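Local coordinates for protein putative enzyme related to aldose 1-epimerase (Salmonella typhimurium, PDB 2HTA) that probably interconverts the alpha and beta anomers of glucose 6-phosphate, acting as a hexose-6-phosphate 1-epimerase, at residues I44-P49 and N128-T133; H179-V184 and K276-V281; R221-Y226 and V255-G260. One frame throughout, in Å; residues are numbered along the deposited sequence.

Contact 1: residues I44-P49 and N128-T133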
ATOM      1  N   ILE A  44     -14.670   3.726  -3.969  1.00 19.21           N
ATOM      2  CA  ILE A  44     -14.994   4.953  -3.262  1.00 20.51           C
ATOM      3  C   ILE A  44     -14.024   6.026  -3.746  1.00 20.51           C
ATOM      4  O   ILE A  44     -12.804   5.880  -3.650  1.00 19.56           O
ATOM      5  CB  ILE A  44     -14.895   4.783  -1.721  1.00 21.07           C
ATOM      6  CG1 ILE A  44     -15.757   3.581  -1.222  1.00 21.55           C
ATOM      7  CG2 ILE A  44     -15.182   6.136  -1.037  1.00 21.88           C
ATOM      8  CD1 ILE A  44     -17.305   3.742  -1.440  1.00 23.46           C
ATOM      9  N   VAL A  45     -14.584   7.104  -4.303  1.00 20.99           N
ATOM     10  CA  VAL A  45     -13.787   8.099  -4.964  1.00 20.45           C
ATOM     11  C   VAL A  45     -13.935   9.442  -4.219  1.00 20.04           C
ATOM     12  O   VAL A  45     -15.047   9.895  -3.984  1.00 19.28           O
ATOM     13  CB  VAL A  45     -14.176   8.269  -6.463  1.00 20.45           C
ATOM     14  CG1 VAL A  45     -13.356   9.382  -7.079  1.00 17.98           C
ATOM     15  CG2 VAL A  45     -13.991   6.926  -7.268  1.00 20.26           C
ATOM     16  N   VAL A  46     -12.799  10.020  -3.841  1.00 20.95           N
ATOM     17  CA  VAL A  46     -12.720  11.295  -3.161  1.00 20.50           C
ATOM     18  C   VAL A  46     -12.329  12.329  -4.227  1.00 21.29           C
ATOM     19  O   VAL A  46     -11.234  12.303  -4.796  1.00 20.53           O
ATOM     20  CB  VAL A  46     -11.607  11.288  -2.047  1.00 21.64           C
ATOM     21  CG1 VAL A  46     -11.454  12.709  -1.389  1.00 17.91           C
ATOM     22  CG2 VAL A  46     -11.890  10.230  -0.965  1.00 20.34           C
ATOM     23  N   ASP A  47     -13.232  13.260  -4.512  1.00 22.47           N
ATOM     24  CA  ASP A  47     -12.874  14.315  -5.438  1.00 23.15           C
ATOM     25  C   ASP A  47     -13.130  15.617  -4.644  1.00 23.52           C
ATOM     26  O   ASP A  47     -14.262  16.131  -4.608  1.00 21.83           O
ATOM     27  CB  ASP A  47     -13.783  14.217  -6.669  1.00 23.81           C
ATOM     28  CG  ASP A  47     -13.467  15.279  -7.733  1.00 29.29           C
ATOM     29  OD1 ASP A  47     -12.720  16.249  -7.470  1.00 27.60           O
ATOM     30  OD2 ASP A  47     -13.999  15.153  -8.862  1.00 32.10           O
ATOM     31  N   HIS A  48     -12.093  16.081  -3.946  1.00 23.35           N
ATOM     32  CA  HIS A  48     -12.223  17.179  -2.989  1.00 23.11           C
ATOM     33  C   HIS A  48     -11.345  18.301  -3.530  1.00 23.38           C
ATOM     34  O   HIS A  48     -10.371  18.030  -4.243  1.00 22.82           O
ATOM     35  CB  HIS A  48     -11.687  16.625  -1.639  1.00 23.54           C
ATOM     36  CG  HIS A  48     -11.635  17.604  -0.514  1.00 23.67           C
ATOM     37  ND1 HIS A  48     -10.622  18.530  -0.367  1.00 22.31           N
ATOM     38  CD2 HIS A  48     -12.414  17.724   0.579  1.00 22.67           C
ATOM     39  CE1 HIS A  48     -10.803  19.193   0.760  1.00 18.71           C
ATOM     40  NE2 HIS A  48     -11.896  18.736   1.344  1.00 22.91           N
ATOM     41  N   PRO A  49     -11.650  19.580  -3.178  1.00 23.67           N
ATOM     42  CA  PRO A  49     -10.808  20.681  -3.702  1.00 24.41           C
ATOM     43  C   PRO A  49      -9.302  20.601  -3.395  1.00 24.00           C
ATOM     44  O   PRO A  49      -8.477  21.113  -4.182  1.00 23.34           O
ATOM     45  CB  PRO A  49     -11.411  21.908  -3.017  1.00 25.01           C
ATOM     46  CG  PRO A  49     -12.849  21.561  -2.892  1.00 26.57           C
ATOM     47  CD  PRO A  49     -12.752  20.116  -2.371  1.00 23.37           C
ATOM     48  N   ASN A 128     -10.092  20.635   4.565  1.00 22.51           N
ATOM     49  CA  ASN A 128      -8.699  20.188   4.367  1.00 22.36           C
ATOM     50  C   ASN A 128      -8.607  18.774   3.706  1.00 22.02           C
ATOM     51  O   ASN A 128      -7.649  18.474   3.016  1.00 21.28           O
ATOM     52  CB  ASN A 128      -7.938  20.151   5.696  1.00 21.75           C
ATOM     53  CG  ASN A 128      -7.830  21.520   6.325  1.00 23.71           C
ATOM     54  OD1 ASN A 128      -7.680  22.497   5.609  1.00 24.93           O
ATOM     55  ND2 ASN A 128      -7.917  21.592   7.616  1.00 22.54           N
ATOM     56  N   GLY A 129      -9.616  17.946   3.921  1.00 21.34           N
ATOM     57  CA  GLY A 129      -9.571  16.631   3.255  1.00 20.84           C
ATOM     58  C   GLY A 129     -10.622  15.731   3.857  1.00 21.21           C
ATOM     59  O   GLY A 129     -11.651  16.233   4.366  1.00 20.40           O
ATOM     60  N   VAL A 130     -10.377  14.392   3.820  1.00 19.06           N
ATOM     61  CA  VAL A 130     -11.406  13.422   4.182  1.00 18.92           C
ATOM     62  C   VAL A 130     -10.790  12.326   5.058  1.00 19.19           C
ATOM     63  O   VAL A 130      -9.613  11.982   4.870  1.00 20.14           O
ATOM     64  CB  VAL A 130     -12.035  12.767   2.912  1.00 20.31           C
ATOM     65  CG1 VAL A 130     -13.186  11.844   3.304  1.00 19.96           C
ATOM     66  CG2 VAL A 130     -12.585  13.834   1.974  1.00 19.10           C
ATOM     67  N   MET A 131     -11.548  11.831   6.021  1.00 18.41           N
ATOM     68  CA  MET A 131     -11.116  10.660   6.829  1.00 20.46           C
ATOM     69  C   MET A 131     -12.051   9.535   6.538  1.00 19.39           C
ATOM     70  O   MET A 131     -13.259   9.782   6.457  1.00 19.38           O
ATOM     71  CB  MET A 131     -11.272  10.975   8.337  1.00 21.62           C
ATOM     72  CG  MET A 131     -10.416  12.136   8.885  1.00 29.54           C
ATOM     73  SD  MET A 131     -10.887  12.396  10.681  1.00 37.25           S
ATOM     74  CE  MET A 131     -10.580  10.747  11.393  1.00 34.70           C
ATOM     75  N   LEU A 132     -11.548   8.292   6.453  1.00 19.44           N
ATOM     76  CA  LEU A 132     -12.437   7.161   6.156  1.00 18.72           C
ATOM     77  C   LEU A 132     -12.002   5.966   7.000  1.00 18.54           C
ATOM     78  O   LEU A 132     -10.797   5.779   7.231  1.00 18.88           O
ATOM     79  CB  LEU A 132     -12.311   6.727   4.681  1.00 19.66           C
ATOM     80  CG  LEU A 132     -12.603   7.726   3.545  1.00 21.28           C
ATOM     81  CD1 LEU A 132     -11.320   8.461   3.202  1.00 22.89           C
ATOM     82  CD2 LEU A 132     -13.075   6.909   2.323  1.00 21.97           C
ATOM     83  N   THR A 133     -12.986   5.176   7.438  1.00 17.83           N
ATOM     84  CA  THR A 133     -12.693   3.946   8.191  1.00 17.25           C
ATOM     85  C   THR A 133     -13.370   2.808   7.470  1.00 17.64           C
ATOM     86  O   THR A 133     -14.576   2.842   7.270  1.00 17.64           O
ATOM     87  CB  THR A 133     -13.264   4.005   9.552  1.00 18.59           C
ATOM     88  OG1 THR A 133     -12.677   5.111  10.260  1.00 18.07           O
ATOM     89  CG2 THR A 133     -12.912   2.739  10.298  1.00 17.85           C
TER
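His48 ND1 is gripped by one hydrogen bond, with the backbone N of Gln50, and NE2 by another, with the carbonyl O of Asp126. A backbone N facing ND1 and a carbonyl facing NE2 are consistent with a neutral ring protonated on NE2. CG stands anti to the backbone N (chi1 176°), which carries the imidazole across to Asn128-Thr133. There the ring is sandwiched: Pro49 CD lies on one face, and Gly129 CA over the opposite one, 3.9 Å from the centroid of the His48 ring, as a CH-pi contact. Gly129 suits this place because at its backbone angles a CB would run into the preceding carbonyl O. Asp126 OD1 accepts from both Asn128 N and Gly129 N.

Beyond the histidine the contact is purely apolar. Val46 and Val130 meet tip to tip, CG1 of Val46 lying 3.7 Å from CG2 of Val130. Ile44 and Leu132 instead slide past each other, Ile44 CG2 to Leu132 CD2 at 4.0 Å. No hydrogen bond crosses between the strands, whose axes lie 9.9 Å apart: branched side chains fill the space between two sheets packed face to face, as in the beta-supersandwich of galactose mutarotase-like proteins.

Contact 2: residues H179-V184 and K276-V281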
ATOM      1  N   HIS A 179       1.828  -2.121   1.659  1.00 18.49           N
ATOM      2  CA  HIS A 179       2.754  -2.444   0.563  1.00 18.39           C
ATOM      3  C   HIS A 179       2.760  -1.299  -0.472  1.00 19.09           C
ATOM      4  O   HIS A 179       2.550  -1.532  -1.657  1.00 19.24           O
ATOM      5  CB  HIS A 179       2.239  -3.728  -0.112  1.00 20.17           C
ATOM      6  CG  HIS A 179       3.195  -4.395  -1.049  1.00 20.64           C
ATOM      7  ND1 HIS A 179       3.716  -3.767  -2.150  1.00 23.87           N
ATOM      8  CD2 HIS A 179       3.629  -5.693  -1.121  1.00 23.24           C
ATOM      9  CE1 HIS A 179       4.479  -4.606  -2.835  1.00 21.21           C
ATOM     10  NE2 HIS A 179       4.411  -5.788  -2.252  1.00 23.05           N
ATOM     11  N   SER A 180       3.002  -0.065  -0.036  1.00 19.06           N
ATOM     12  CA  SER A 180       2.798   1.088  -0.939  1.00 18.07           C
ATOM     13  C   SER A 180       3.668   1.174  -2.197  1.00 17.46           C
ATOM     14  O   SER A 180       4.880   0.972  -2.125  1.00 18.28           O
ATOM     15  CB  SER A 180       3.014   2.378  -0.122  1.00 18.13           C
ATOM     16  OG  SER A 180       2.371   2.211   1.110  1.00 17.46           O
ATOM     17  N   TYR A 181       3.023   1.496  -3.329  1.00 16.48           N
ATOM     18  CA  TYR A 181       3.650   1.757  -4.637  1.00 15.78           C
ATOM     19  C   TYR A 181       3.650   3.282  -4.885  1.00 17.07           C
ATOM     20  O   TYR A 181       2.592   3.860  -5.063  1.00 17.49           O
ATOM     21  CB  TYR A 181       2.789   1.187  -5.756  1.00 14.68           C
ATOM     22  CG  TYR A 181       2.813  -0.327  -5.824  1.00 16.61           C
ATOM     23  CD1 TYR A 181       2.120  -1.114  -4.868  1.00 18.48           C
ATOM     24  CD2 TYR A 181       3.451  -0.963  -6.853  1.00 18.17           C
ATOM     25  CE1 TYR A 181       2.068  -2.536  -4.943  1.00 17.08           C
ATOM     26  CE2 TYR A 181       3.442  -2.424  -6.934  1.00 15.90           C
ATOM     27  CZ  TYR A 181       2.767  -3.162  -5.980  1.00 18.69           C
ATOM     28  OH  TYR A 181       2.749  -4.557  -6.059  1.00 21.22           O
ATOM     29  N   PHE A 182       4.828   3.851  -4.990  1.00 18.24           N
ATOM     30  CA  PHE A 182       5.016   5.279  -5.160  1.00 19.88           C
ATOM     31  C   PHE A 182       5.410   5.540  -6.591  1.00 20.91           C
ATOM     32  O   PHE A 182       6.286   4.885  -7.143  1.00 20.93           O
ATOM     33  CB  PHE A 182       6.074   5.770  -4.173  1.00 19.06           C
ATOM     34  CG  PHE A 182       5.625   5.661  -2.762  1.00 18.30           C
ATOM     35  CD1 PHE A 182       6.102   4.640  -1.931  1.00 20.17           C
ATOM     36  CD2 PHE A 182       4.629   6.510  -2.283  1.00 17.60           C
ATOM     37  CE1 PHE A 182       5.615   4.499  -0.628  1.00 20.36           C
ATOM     38  CE2 PHE A 182       4.149   6.407  -0.956  1.00 20.06           C
ATOM     39  CZ  PHE A 182       4.643   5.389  -0.132  1.00 18.74           C
ATOM     40  N   ASN A 183       4.705   6.501  -7.167  1.00 21.18           N
ATOM     41  CA  ASN A 183       4.900   6.979  -8.537  1.00 22.02           C
ATOM     42  C   ASN A 183       6.205   7.763  -8.589  1.00 22.01           C
ATOM     43  O   ASN A 183       6.431   8.683  -7.803  1.00 22.47           O
ATOM     44  CB  ASN A 183       3.676   7.836  -8.896  1.00 21.07           C
ATOM     45  CG  ASN A 183       3.629   8.262 -10.362  1.00 25.94           C
ATOM     46  OD1 ASN A 183       3.986   7.498 -11.255  1.00 24.93           O
ATOM     47  ND2 ASN A 183       3.154   9.506 -10.614  1.00 26.23           N
ATOM     48  N   VAL A 184       7.097   7.326  -9.466  1.00 20.73           N
ATOM     49  CA  VAL A 184       8.393   7.988  -9.676  1.00 21.52           C
ATOM     50  C   VAL A 184       8.586   8.304 -11.155  1.00 21.67           C
ATOM     51  O   VAL A 184       7.999   7.637 -12.020  1.00 21.44           O
ATOM     52  CB  VAL A 184       9.629   7.200  -9.129  1.00 20.05           C
ATOM     53  CG1 VAL A 184       9.497   7.008  -7.623  1.00 20.27           C
ATOM     54  CG2 VAL A 184       9.810   5.851  -9.822  1.00 17.21           C
ATOM     55  N   LYS A 276       9.477   0.892 -14.477  1.00 24.99           N
ATOM     56  CA  LYS A 276      10.110   2.174 -14.692  1.00 25.32           C
ATOM     57  C   LYS A 276       9.575   3.320 -13.813  1.00 24.61           C
ATOM     58  O   LYS A 276      10.313   4.240 -13.530  1.00 24.64           O
ATOM     59  CB  LYS A 276       9.982   2.595 -16.157  1.00 25.84           C
ATOM     60  CG  LYS A 276      10.940   1.751 -17.010  1.00 27.33           C
ATOM     61  CD  LYS A 276      10.913   2.148 -18.469  1.00 33.37           C
ATOM     62  CE  LYS A 276      12.046   1.427 -19.212  1.00 38.78           C
ATOM     63  NZ  LYS A 276      12.229   1.941 -20.620  1.00 40.91           N
ATOM     64  N   THR A 277       8.289   3.279 -13.459  1.00 22.50           N
ATOM     65  CA  THR A 277       7.669   4.434 -12.828  1.00 21.50           C
ATOM     66  C   THR A 277       7.119   4.189 -11.416  1.00 21.78           C
ATOM     67  O   THR A 277       6.303   4.986 -10.905  1.00 20.59           O
ATOM     68  CB  THR A 277       6.592   5.060 -13.726  1.00 22.06           C
ATOM     69  OG1 THR A 277       5.672   4.040 -14.150  1.00 22.87           O
ATOM     70  CG2 THR A 277       7.285   5.691 -14.964  1.00 23.26           C
ATOM     71  N   PHE A 278       7.620   3.141 -10.757  1.00 21.06           N
ATOM     72  CA  PHE A 278       7.346   3.012  -9.322  1.00 21.04           C
ATOM     73  C   PHE A 278       8.496   2.449  -8.525  1.00 20.89           C
ATOM     74  O   PHE A 278       9.388   1.753  -9.070  1.00 21.26           O
ATOM     75  CB  PHE A 278       6.047   2.224  -9.071  1.00 20.46           C
ATOM     76  CG  PHE A 278       6.201   0.712  -9.188  1.00 22.27           C
ATOM     77  CD1 PHE A 278       6.603  -0.069  -8.091  1.00 21.36           C
ATOM     78  CD2 PHE A 278       5.936   0.075 -10.407  1.00 21.85           C
ATOM     79  CE1 PHE A 278       6.748  -1.457  -8.208  1.00 22.21           C
ATOM     80  CE2 PHE A 278       6.056  -1.334 -10.522  1.00 20.91           C
ATOM     81  CZ  PHE A 278       6.444  -2.078  -9.424  1.00 22.14           C
ATOM     82  N   VAL A 279       8.467   2.732  -7.218  1.00 20.17           N
ATOM     83  CA  VAL A 279       9.288   2.009  -6.254  1.00 20.35           C
ATOM     84  C   VAL A 279       8.347   1.710  -5.089  1.00 20.43           C
ATOM     85  O   VAL A 279       7.508   2.558  -4.736  1.00 19.27           O
ATOM     86  CB  VAL A 279      10.529   2.820  -5.781  1.00 19.35           C
ATOM     87  CG1 VAL A 279      10.144   4.103  -4.991  1.00 20.94           C
ATOM     88  CG2 VAL A 279      11.480   2.011  -4.943  1.00 18.15           C
ATOM     89  N   CYS A 280       8.476   0.507  -4.529  1.00 19.63           N
ATOM     90  CA  CYS A 280       7.743   0.190  -3.306  1.00 19.96           C
ATOM     91  C   CYS A 280       8.553   0.454  -2.082  1.00 18.89           C
ATOM     92  O   CYS A 280       9.682  -0.044  -1.963  1.00 19.89           O
ATOM     93  CB  CYS A 280       7.241  -1.267  -3.293  1.00 18.67           C
ATOM     94  SG  CYS A 280       5.927  -1.544  -4.469  1.00 20.39           S
ATOM     95  N   VAL A 281       7.967   1.223  -1.150  1.00 17.42           N
ATOM     96  CA  VAL A 281       8.579   1.449   0.164  1.00 18.83           C
ATOM     97  C   VAL A 281       7.471   1.116   1.172  1.00 19.46           C
ATOM     98  O   VAL A 281       6.482   1.880   1.346  1.00 18.73           O
ATOM     99  CB  VAL A 281       9.142   2.929   0.353  1.00 19.74           C
ATOM    100  CG1 VAL A 281       9.620   3.188   1.831  1.00 18.64           C
ATOM    101  CG2 VAL A 281      10.238   3.295  -0.713  1.00 17.00           C
TER
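Four backbone hydrogen bonds join His179-Val184 to Lys276-Val281. The straightest runs from Val184 N to Thr277 O (2.9 Å, 174° at the hydrogen), although the donor sits well above the carbonyl plane. Phe182 and Val279 form a hydrogen-bonded antiparallel pair: Phe182 N gives to Val279 O at 3.0 Å, and Val279 N returns a bond to Phe182 O at 3.1 Å. Val281 N to Ser180 O is longer and more bent (3.2 Å, 138°).

Tyr181, Asn183, Phe278 and Cys280, from the two flanking non-hydrogen-bonded pairs, share one sheet face. Cys280 SG sits over the middle of the Tyr181 ring, 3.5 Å from its centroid, a sulfur-aromatic contact; the same SG lies at the edge of the His179 ring, 3.8 Å from CE1. A small polarisable thiol fits between two such rings. Tyr181 and Phe278 lie side by side, pointing the same way with planes 51° apart, and Tyr181 CD2 rests over the Phe278 face, 3.5 Å from Phe278 CD1. Tyr181 OH goes on to hydrogen-bond Arg89 NH1.

Phe182 and Val279 point to the opposite face. The Phe182 ring turns its edge to the backbone of Val281, CE1 lying 3.4 Å from Val281 O, while Val279 is crossed by Val184 at about a right angle. Phe182 and Val281 pack on Ile235 and Val246 of strands 232-237 and 242-249, which suits large apolar side chains; Val279 meets Phe218.

His179 and, one residue beyond the second segment, Glu282 are the inferred catalytic pair, so this strand pairing probably places the catalytic residues, as in the active site of galactose mutarotase relatives, with Arg89 a probable substrate ligand.

Contact 3: residues R221-Y226 and V255-G260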
ATOM      1  N   ARG A 221      16.261  -5.465 -10.443  1.00 24.79           N
ATOM      2  CA  ARG A 221      15.436  -6.118  -9.419  1.00 24.31           C
ATOM      3  C   ARG A 221      16.080  -6.031  -8.043  1.00 24.08           C
ATOM      4  O   ARG A 221      17.211  -6.520  -7.825  1.00 22.85           O
ATOM      5  CB  ARG A 221      15.172  -7.564  -9.765  1.00 24.12           C
ATOM      6  CG  ARG A 221      14.197  -8.233  -8.830  1.00 25.53           C
ATOM      7  CD  ARG A 221      14.095  -9.706  -9.252  1.00 33.84           C
ATOM      8  NE  ARG A 221      13.606 -10.518  -8.131  1.00 38.42           N
ATOM      9  CZ  ARG A 221      14.023 -11.750  -7.851  1.00 38.34           C
ATOM     10  NH1 ARG A 221      14.950 -12.331  -8.603  1.00 38.88           N
ATOM     11  NH2 ARG A 221      13.510 -12.397  -6.815  1.00 39.54           N
ATOM     12  N   THR A 222      15.336  -5.399  -7.118  1.00 23.34           N
ATOM     13  CA  THR A 222      15.777  -5.125  -5.759  1.00 21.87           C
ATOM     14  C   THR A 222      14.647  -5.544  -4.811  1.00 22.06           C
ATOM     15  O   THR A 222      13.486  -5.225  -5.074  1.00 22.35           O
ATOM     16  CB  THR A 222      16.045  -3.606  -5.593  1.00 21.40           C
ATOM     17  OG1 THR A 222      17.047  -3.221  -6.510  1.00 21.96           O
ATOM     18  CG2 THR A 222      16.534  -3.274  -4.168  1.00 21.25           C
ATOM     19  N   ASP A 223      14.953  -6.324  -3.769  1.00 22.46           N
ATOM     20  CA  ASP A 223      13.914  -6.820  -2.869  1.00 22.31           C
ATOM     21  C   ASP A 223      14.568  -7.027  -1.523  1.00 22.03           C
ATOM     22  O   ASP A 223      15.225  -8.034  -1.292  1.00 22.11           O
ATOM     23  CB  ASP A 223      13.281  -8.128  -3.400  1.00 23.70           C
ATOM     24  CG  ASP A 223      12.015  -8.518  -2.629  1.00 28.48           C
ATOM     25  OD1 ASP A 223      11.666  -7.803  -1.632  1.00 28.87           O
ATOM     26  OD2 ASP A 223      11.347  -9.517  -3.018  1.00 30.21           O
ATOM     27  N   ARG A 224      14.461  -6.024  -0.661  1.00 20.66           N
ATOM     28  CA  ARG A 224      15.241  -5.949   0.561  1.00 19.63           C
ATOM     29  C   ARG A 224      14.355  -5.638   1.752  1.00 20.36           C
ATOM     30  O   ARG A 224      13.444  -4.767   1.675  1.00 19.19           O
ATOM     31  CB  ARG A 224      16.344  -4.888   0.429  1.00 20.94           C
ATOM     32  CG  ARG A 224      17.489  -5.448  -0.480  1.00 20.92           C
ATOM     33  CD  ARG A 224      18.388  -4.390  -1.002  1.00 23.70           C
ATOM     34  NE  ARG A 224      19.402  -5.111  -1.784  1.00 22.80           N
ATOM     35  CZ  ARG A 224      20.658  -4.732  -1.886  1.00 23.89           C
ATOM     36  NH1 ARG A 224      21.051  -3.601  -1.300  1.00 20.64           N
ATOM     37  NH2 ARG A 224      21.515  -5.483  -2.576  1.00 21.55           N
ATOM     38  N   VAL A 225      14.599  -6.365   2.846  1.00 18.50           N
ATOM     39  CA  VAL A 225      13.950  -6.122   4.119  1.00 18.32           C
ATOM     40  C   VAL A 225      14.923  -5.398   5.032  1.00 18.99           C
ATOM     41  O   VAL A 225      15.944  -5.961   5.457  1.00 20.11           O
ATOM     42  CB  VAL A 225      13.522  -7.450   4.834  1.00 18.53           C
ATOM     43  CG1 VAL A 225      12.733  -7.103   6.117  1.00 16.49           C
ATOM     44  CG2 VAL A 225      12.740  -8.381   3.854  1.00 19.82           C
ATOM     45  N   TYR A 226      14.690  -4.124   5.301  1.00 19.19           N
ATOM     46  CA  TYR A 226      15.569  -3.388   6.207  1.00 18.80           C
ATOM     47  C   TYR A 226      15.208  -3.682   7.671  1.00 19.64           C
ATOM     48  O   TYR A 226      14.051  -3.616   8.060  1.00 19.44           O
ATOM     49  CB  TYR A 226      15.515  -1.865   5.847  1.00 19.42           C
ATOM     50  CG  TYR A 226      15.933  -1.717   4.387  1.00 18.67           C
ATOM     51  CD1 TYR A 226      14.998  -1.772   3.369  1.00 19.90           C
ATOM     52  CD2 TYR A 226      17.302  -1.653   4.031  1.00 19.61           C
ATOM     53  CE1 TYR A 226      15.395  -1.684   2.031  1.00 18.80           C
ATOM     54  CE2 TYR A 226      17.692  -1.584   2.727  1.00 17.80           C
ATOM     55  CZ  TYR A 226      16.728  -1.614   1.726  1.00 16.85           C
ATOM     56  OH  TYR A 226      17.108  -1.534   0.409  1.00 17.02           O
ATOM     57  N   VAL A 255      10.378  -2.489   3.704  1.00 15.90           N
ATOM     58  CA  VAL A 255      10.789  -3.193   2.516  1.00 17.54           C
ATOM     59  C   VAL A 255      10.903  -2.251   1.338  1.00 19.23           C
ATOM     60  O   VAL A 255      10.022  -1.403   1.147  1.00 19.48           O
ATOM     61  CB  VAL A 255       9.826  -4.353   2.197  1.00 18.64           C
ATOM     62  CG1 VAL A 255      10.039  -4.929   0.782  1.00 17.63           C
ATOM     63  CG2 VAL A 255      10.107  -5.442   3.253  1.00 15.55           C
ATOM     64  N   GLY A 256      12.019  -2.331   0.629  1.00 18.70           N
ATOM     65  CA  GLY A 256      12.152  -1.608  -0.621  1.00 18.28           C
ATOM     66  C   GLY A 256      12.108  -2.636  -1.752  1.00 20.42           C
ATOM     67  O   GLY A 256      12.841  -3.634  -1.710  1.00 20.92           O
ATOM     68  N   TRP A 257      11.263  -2.397  -2.770  1.00 19.48           N
ATOM     69  CA  TRP A 257      11.147  -3.384  -3.838  1.00 20.56           C
ATOM     70  C   TRP A 257      10.911  -2.665  -5.159  1.00 21.07           C
ATOM     71  O   TRP A 257      10.114  -1.722  -5.236  1.00 20.87           O
ATOM     72  CB  TRP A 257       9.960  -4.300  -3.555  1.00 20.83           C
ATOM     73  CG  TRP A 257       9.685  -5.298  -4.635  1.00 22.39           C
ATOM     74  CD1 TRP A 257      10.493  -6.308  -5.023  1.00 25.10           C
ATOM     75  CD2 TRP A 257       8.508  -5.374  -5.440  1.00 23.75           C
ATOM     76  NE1 TRP A 257       9.901  -7.023  -6.055  1.00 26.36           N
ATOM     77  CE2 TRP A 257       8.658  -6.480  -6.296  1.00 24.85           C
ATOM     78  CE3 TRP A 257       7.327  -4.615  -5.513  1.00 23.03           C
ATOM     79  CZ2 TRP A 257       7.667  -6.839  -7.233  1.00 23.04           C
ATOM     80  CZ3 TRP A 257       6.327  -4.975  -6.448  1.00 23.11           C
ATOM     81  CH2 TRP A 257       6.510  -6.083  -7.286  1.00 25.12           C
ATOM     82  N   ASN A 258      11.596  -3.134  -6.190  1.00 21.47           N
ATOM     83  CA  ASN A 258      11.197  -2.881  -7.589  1.00 22.47           C
ATOM     84  C   ASN A 258      11.522  -4.138  -8.373  1.00 22.34           C
ATOM     85  O   ASN A 258      12.577  -4.703  -8.175  1.00 24.40           O
ATOM     86  CB  ASN A 258      11.951  -1.703  -8.177  1.00 22.56           C
ATOM     87  CG  ASN A 258      11.559  -1.443  -9.637  1.00 24.02           C
ATOM     88  OD1 ASN A 258      12.041  -2.141 -10.518  1.00 23.79           O
ATOM     89  ND2 ASN A 258      10.700  -0.422  -9.897  1.00 23.96           N
ATOM     90  N   PRO A 259      10.604  -4.598  -9.227  1.00 23.60           N
ATOM     91  CA  PRO A 259      10.759  -5.956  -9.818  1.00 24.40           C
ATOM     92  C   PRO A 259      11.803  -5.952 -10.903  1.00 25.84           C
ATOM     93  O   PRO A 259      12.309  -7.001 -11.241  1.00 27.15           O
ATOM     94  CB  PRO A 259       9.383  -6.230 -10.427  1.00 25.20           C
ATOM     95  CG  PRO A 259       8.741  -4.880 -10.682  1.00 22.30           C
ATOM     96  CD  PRO A 259       9.317  -3.960  -9.607  1.00 23.60           C
ATOM     97  N   GLY A 260      12.155  -4.770 -11.424  1.00 25.82           N
ATOM     98  CA  GLY A 260      13.015  -4.708 -12.614  1.00 26.07           C
ATOM     99  C   GLY A 260      12.285  -5.219 -13.875  1.00 27.60           C
ATOM    100  O   GLY A 260      11.140  -5.673 -13.819  1.00 26.65           O
TER
HETATM  101  O   HOH W   1      11.341  -9.741  -6.517  1.00 26.99           O
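Strands 222-226 and 253-258 are antiparallel neighbours in the sheet that holds the inferred active site of this galactose mutarotase-like beta-supersandwich. Backbone bonding is regular: Thr222 pairs with Asn258 and Arg224 with Gly256, each pair exchanging two N-H...O bonds, the straightest from Thr222 N to Asn258 O (3.0 Å, 170°).

In the packing, Asp223, a probable substrate ligand, crosses Trp257 obliquely, CG lying 3.6 Å from Trp257 CD1 with carboxylate and indole planes 58° apart. On the same face Val225 CG2 meets Val255 CG2 at 4.0 Å. Tyr226, at the strand end, swings its ring edge back to Gly256 N, 3.7 Å from CE1; a CB on Gly256 would crowd that ring.

Among polar groups, Asn258 OD1 accepts from Gly260 N (2.8 Å), a capping bond before the helix, while ND2 donates hydrogen bonds to Phe278 O and Tyr275 O. Glycine suits position 260: phi is positive, and a CB would clash with Arg221 N. From mid-strand, Arg224 leads away to a salt bridge with Asp201 and a hydrogen bond with Gln216 OE1. Extended Arg221 lies along Pro259 O, and a water in the planes of both its guanidinium and the indole accepts from Arg221 NE at 2.9 Å and Trp257 NE1 at 3.1 Å.

All three contacts are largely buried, but at different depths: contact 2 is the most central, about 9 Å from the chain's centre to its own, against 14 Å for contact 3 and 17 Å for contact 1. Contacts 2 and 3 belong to one sheet, in which strands 253-258 and 278-286 are neighbours; Cys280 N lies 2.9 Å from Trp257 O, a probable hydrogen bond, and Tyr181 OH packs on Trp257. Contact 1 touches neither and lies on the opposite side of the centre from contact 3. Because it joins two sheets, side-chain packing without interstrand backbone hydrogen bonds holds it, whereas contacts 2 and 3 are backbone-bonded strand pairs carrying His179 and Asp223, inferred residues of the sugar-phosphate site.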